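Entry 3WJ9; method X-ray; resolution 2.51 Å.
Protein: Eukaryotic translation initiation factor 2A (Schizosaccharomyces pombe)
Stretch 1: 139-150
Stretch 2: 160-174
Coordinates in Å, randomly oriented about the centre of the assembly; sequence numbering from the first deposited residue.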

# COMPACT_ATOMS: atom_id res chain seq x y z
N ALA A 139 12.07 -1.14 13.09
CA ALA A 139 10.61 -1.12 13.11
C ALA A 139 10.11 0.09 13.90
O ALA A 139 10.86 0.67 14.68
N ALA A 140 8.85 0.46 13.70
CA ALA A 140 8.33 1.68 14.32
C ALA A 140 6.88 1.55 14.78
O ALA A 140 5.99 1.21 14.01
N ARG A 141 6.66 1.84 16.06
CA ARG A 141 5.34 1.83 16.68
C ARG A 141 4.93 3.26 17.00
O ARG A 141 5.78 4.15 17.07
N LEU A 142 3.64 3.49 17.21
CA LEU A 142 3.16 4.83 17.52
C LEU A 142 2.45 4.91 18.87
O LEU A 142 1.41 4.29 19.08
N VAL A 143 3.03 5.68 19.78
CA VAL A 143 2.42 5.93 21.07
C VAL A 143 1.96 7.38 21.09
O VAL A 143 2.51 8.22 20.36
N THR A 144 0.93 7.66 21.88
CA THR A 144 0.55 9.04 22.16
C THR A 144 1.80 9.84 22.45
O THR A 144 2.62 9.38 23.30
N ASN A 145 1.98 10.96 21.78
CA ASN A 145 3.02 11.90 22.16
C ASN A 145 4.38 11.23 22.20
O ASN A 145 5.24 11.60 23.00
N GLU A 146 4.58 10.25 21.33
CA GLU A 146 5.89 9.62 21.23
C GLU A 146 5.90 8.62 20.06
O GLU A 146 4.86 8.11 19.64
N VAL A 147 7.09 8.33 19.53
CA VAL A 147 7.25 7.38 18.43
C VAL A 147 8.42 6.48 18.84
O VAL A 147 9.50 6.97 19.17
N HIS A 148 8.19 5.17 18.82
CA HIS A 148 9.22 4.21 19.21
C HIS A 148 9.91 3.56 18.01
O HIS A 148 9.28 3.30 16.99
N PHE A 149 11.20 3.30 18.16
CA PHE A 149 11.98 2.60 17.14
C PHE A 149 12.54 1.31 17.71
O PHE A 149 12.87 1.24 18.90
N TYR A 150 12.65 0.28 16.87
CA TYR A 150 13.12 -1.02 17.32
C TYR A 150 14.20 -1.58 16.41
O TYR A 150 14.36 -1.13 15.27
N ILE A 160 14.95 0.71 20.98
CA ILE A 160 16.35 1.11 20.94
C ILE A 160 16.45 2.63 20.82
O ILE A 160 17.50 3.22 21.09
N ALA A 161 15.35 3.25 20.43
CA ALA A 161 15.30 4.69 20.24
C ALA A 161 13.88 5.23 20.34
O ALA A 161 12.92 4.52 20.04
N LYS A 162 13.76 6.48 20.76
CA LYS A 162 12.47 7.15 20.89
C LYS A 162 12.55 8.54 20.27
O LYS A 162 13.65 9.07 20.08
N LEU A 163 11.41 9.15 19.97
CA LEU A 163 11.42 10.48 19.36
C LEU A 163 11.01 11.56 20.35
O LEU A 163 10.09 11.38 21.16
N ARG A 164 11.70 12.69 20.27
CA ARG A 164 11.55 13.79 21.22
C ARG A 164 10.18 14.47 21.19
O ARG A 164 9.55 14.65 22.23
N VAL A 165 9.74 14.85 19.99
CA VAL A 165 8.59 15.75 19.84
C VAL A 165 7.30 15.21 20.48
O VAL A 165 7.12 14.00 20.63
N GLU A 166 6.42 16.14 20.85
CA GLU A 166 5.22 15.82 21.63
C GLU A 166 3.94 16.05 20.83
O GLU A 166 3.91 16.88 19.93
N GLY A 167 2.90 15.28 21.16
CA GLY A 167 1.60 15.47 20.55
C GLY A 167 1.55 14.95 19.13
O GLY A 167 0.92 15.55 18.27
N ILE A 168 2.22 13.83 18.89
CA ILE A 168 2.21 13.19 17.57
C ILE A 168 0.89 12.49 17.28
O ILE A 168 0.48 11.60 18.03
N SER A 169 0.26 12.81 16.15
CA SER A 169 -0.95 12.09 15.71
C SER A 169 -0.71 10.95 14.70
O SER A 169 -1.23 9.85 14.87
N ASP A 170 0.08 11.23 13.66
CA ASP A 170 0.55 10.22 12.70
C ASP A 170 1.99 10.45 12.23
O ASP A 170 2.53 11.55 12.37
N PHE A 171 2.59 9.41 11.66
CA PHE A 171 3.97 9.45 11.18
C PHE A 171 4.15 8.57 9.94
O PHE A 171 3.26 7.80 9.59
N ALA A 172 5.31 8.68 9.28
CA ALA A 172 5.62 7.84 8.12
C ALA A 172 7.13 7.73 7.90
O ALA A 172 7.82 8.74 7.82
N LEU A 173 7.62 6.50 7.78
CA LEU A 173 9.05 6.25 7.60
C LEU A 173 9.52 6.55 6.18
O LEU A 173 8.71 6.85 5.30
N SER A 174 10.83 6.48 5.97
CA SER A 174 11.41 6.68 4.64
C SER A 174 11.96 5.37 4.09
O SER A 174 12.65 4.63 4.79

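Residues 139-150 form a β-hairpin whose strands, 139-143 and 146-150, are joined by a type II turn from Val143 to Glu146. The second stretch meets this hairpin in two ways: its start pairs edge to edge with strand 146-150, and its later strand, 170-173, lies over the hairpin's apolar face, nearly antiparallel to strand 139-143 (172°). The spacing between these two strands is too wide for backbone pairing, so side chains fill the gap.

At the edge, Phe149 N donates to Ala161 O (2.8 Å), while Ile160 N to Phe149 O and Leu163 N to Val147 O, both 3.0 Å, are weak hydrogen bonds. Alternation along the strand puts Phe149 and Ala161 on one face, His148 and Lys162 on the other. Phe149 takes chi1 m, with chi2 at 82°; its CB lies 3.9 Å from Ala161 CB, and its ring presents its edge to Leu163 CB, with CE1 4.4 Å away. The short methyl of Ala161 leaves room beside the large aromatic. Leu163 (t, p) points toward the hairpin, its CB 4.1 Å from Val147 CB.

Phe171 is central to the layer between the strands. Its chi1 is p (79°) and its chi2 -69°, a conformation that carries the ring over the hairpin: CE2 approaches Ala140 CB at 3.6 Å, CE1 lies 3.8 Å from Leu142 CB, and CG is 4.3 Å from Val147 CG2. Ala140 suits this place because its single methyl accommodates both the ring and Leu173, whose CD1 is 3.8 Å from Ala140 CB. Leu173 has an off-well chi1 of -98°, with chi2 p.

Leu142 adopts the common t, p leucine rotamer. Its CD1 reaches Ile168 CG2 at 3.7 Å, and its CD2 packs 3.5 Å from the backbone Ser169 O. Ile168 (m, t) leaves its backbone sideways but extends its end inward, bringing CD1 to 3.7 Å from CG2 of Val147, which has chi1 t. These branched aliphatic chains fill space without leaving polar groups to satisfy.

Polar side chains gather mostly near the turn and on the His148/Lys162 face. Glu146, well covered by the other stretch, starts away from it, but its extended t, t chain brings OE2 to 3.1 Å from Lys162 CD; the contact is with the lysine's aliphatic portion, for Lys162 (m, t, t, p) carries its amine away. Lys162 CG also lies 4.3 Å from His148 ND1. At the turn, Asn145 (chi1 m) turns OD1 toward Gly167, 3.0 Å from Gly167 N; the positive phi of Gly167, 74°, favours glycine.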

# COMPACT_ATOMS: atom_id res chain seq x y z
CB ALA A 139 10.06 -2.41 13.70
CB ALA A 140 8.47 2.84 13.36
CB ARG A 141 5.35 0.95 17.93
CG ARG A 141 3.99 0.70 18.58
CD ARG A 141 4.18 0.21 20.01
NE ARG A 141 2.93 -0.09 20.70
CZ ARG A 141 2.85 -0.43 21.98
NH1 ARG A 141 3.95 -0.49 22.72
NH2 ARG A 141 1.67 -0.69 22.53
CB LEU A 142 2.22 5.32 16.43
CG LEU A 142 1.54 6.66 16.72
CD1 LEU A 142 2.56 7.79 16.83
CD2 LEU A 142 0.54 6.94 15.63
CB VAL A 143 3.40 5.64 22.23
CG1 VAL A 143 2.65 5.47 23.54
CG2 VAL A 143 4.19 4.38 21.92
CB THR A 144 -0.37 9.15 23.39
OG1 THR A 144 0.15 8.32 24.43
CG2 THR A 144 -1.79 8.70 23.06
CB ASN A 145 2.71 12.53 23.52
CG ASN A 145 1.32 13.13 23.58
OD1 ASN A 145 0.85 13.74 22.62
ND2 ASN A 145 0.65 12.96 24.72
CB GLU A 146 6.29 9.11 22.61
CG GLU A 146 7.65 8.50 22.70
CD GLU A 146 7.98 8.08 24.11
OE1 GLU A 146 7.12 8.22 25.01
OE2 GLU A 146 9.12 7.61 24.31
CB VAL A 147 7.51 7.98 17.03
CG1 VAL A 147 8.15 6.95 16.11
CG2 VAL A 147 6.22 8.51 16.44
CB HIS A 148 8.61 3.12 20.10
CG HIS A 148 8.07 3.62 21.40
ND1 HIS A 148 8.27 4.92 21.83
CD2 HIS A 148 7.36 3.01 22.37
CE1 HIS A 148 7.68 5.08 23.01
NE2 HIS A 148 7.13 3.94 23.36
CB PHE A 149 13.12 3.49 16.62
CG PHE A 149 12.65 4.70 15.88
CD1 PHE A 149 12.25 5.84 16.57
CD2 PHE A 149 12.61 4.72 14.50
CE1 PHE A 149 11.82 6.96 15.89
CE2 PHE A 149 12.18 5.83 13.82
CZ PHE A 149 11.79 6.96 14.51
CB TYR A 150 11.95 -2.02 17.39
CG TYR A 150 10.89 -1.70 18.42
CD1 TYR A 150 9.96 -0.70 18.21
CD2 TYR A 150 10.82 -2.42 19.60
CE1 TYR A 150 8.99 -0.41 19.15
CE2 TYR A 150 9.85 -2.15 20.55
CZ TYR A 150 8.94 -1.14 20.31
OH TYR A 150 7.97 -0.86 21.25
CB ILE A 160 17.10 0.45 19.76
CG1 ILE A 160 18.61 0.54 19.96
CG2 ILE A 160 16.67 1.06 18.43
CD1 ILE A 160 19.42 -0.06 18.83
CB ALA A 161 15.91 5.06 18.90
CB LYS A 162 12.06 7.25 22.36
CG LYS A 162 12.21 5.95 23.14
CD LYS A 162 11.88 6.14 24.61
CE LYS A 162 12.28 4.93 25.43
NZ LYS A 162 13.76 4.81 25.54
CB LEU A 163 10.51 10.53 18.13
CG LEU A 163 10.83 11.71 17.21
CD1 LEU A 163 12.30 11.69 16.82
CD2 LEU A 163 9.95 11.70 15.97
CB ARG A 164 12.62 14.85 20.95
CG ARG A 164 14.05 14.35 21.06
CD ARG A 164 14.42 13.98 22.48
NE ARG A 164 15.80 13.49 22.56
CZ ARG A 164 16.86 14.28 22.67
NH1 ARG A 164 16.71 15.59 22.72
NH2 ARG A 164 18.08 13.75 22.73
CB VAL A 165 8.33 16.07 18.36
CG1 VAL A 165 9.62 16.47 17.67
CG2 VAL A 165 7.70 14.88 17.65
CB GLU A 166 5.21 16.66 22.92
CG GLU A 166 3.91 16.63 23.71
CD GLU A 166 4.10 17.01 25.17
OE1 GLU A 166 5.26 17.20 25.59
OE2 GLU A 166 3.08 17.13 25.89
CB ILE A 168 3.33 12.14 17.43
CG1 ILE A 168 4.71 12.79 17.54
CG2 ILE A 168 3.17 11.38 16.13
CD1 ILE A 168 5.81 11.82 17.95
CB SER A 169 -1.98 13.07 15.14
OG SER A 169 -2.98 12.39 14.41
CB ASP A 170 -0.37 10.19 11.47
CG ASP A 170 -1.84 10.12 11.85
OD1 ASP A 170 -2.14 9.62 12.95
OD2 ASP A 170 -2.68 10.58 11.04
CB PHE A 171 4.93 8.99 12.28
CG PHE A 171 4.98 7.50 12.44
CD1 PHE A 171 3.90 6.81 12.95
CD2 PHE A 171 6.11 6.79 12.08
CE1 PHE A 171 3.93 5.44 13.09
CE2 PHE A 171 6.16 5.41 12.23
CZ PHE A 171 5.06 4.74 12.73
CB ALA A 172 4.94 8.38 6.87
CB LEU A 173 9.38 4.79 7.94
CG LEU A 173 9.95 4.51 9.34
CD1 LEU A 173 9.11 5.19 10.40
CD2 LEU A 173 10.02 3.01 9.59
CB SER A 174 12.52 7.74 4.70
OG SER A 174 13.21 7.83 3.46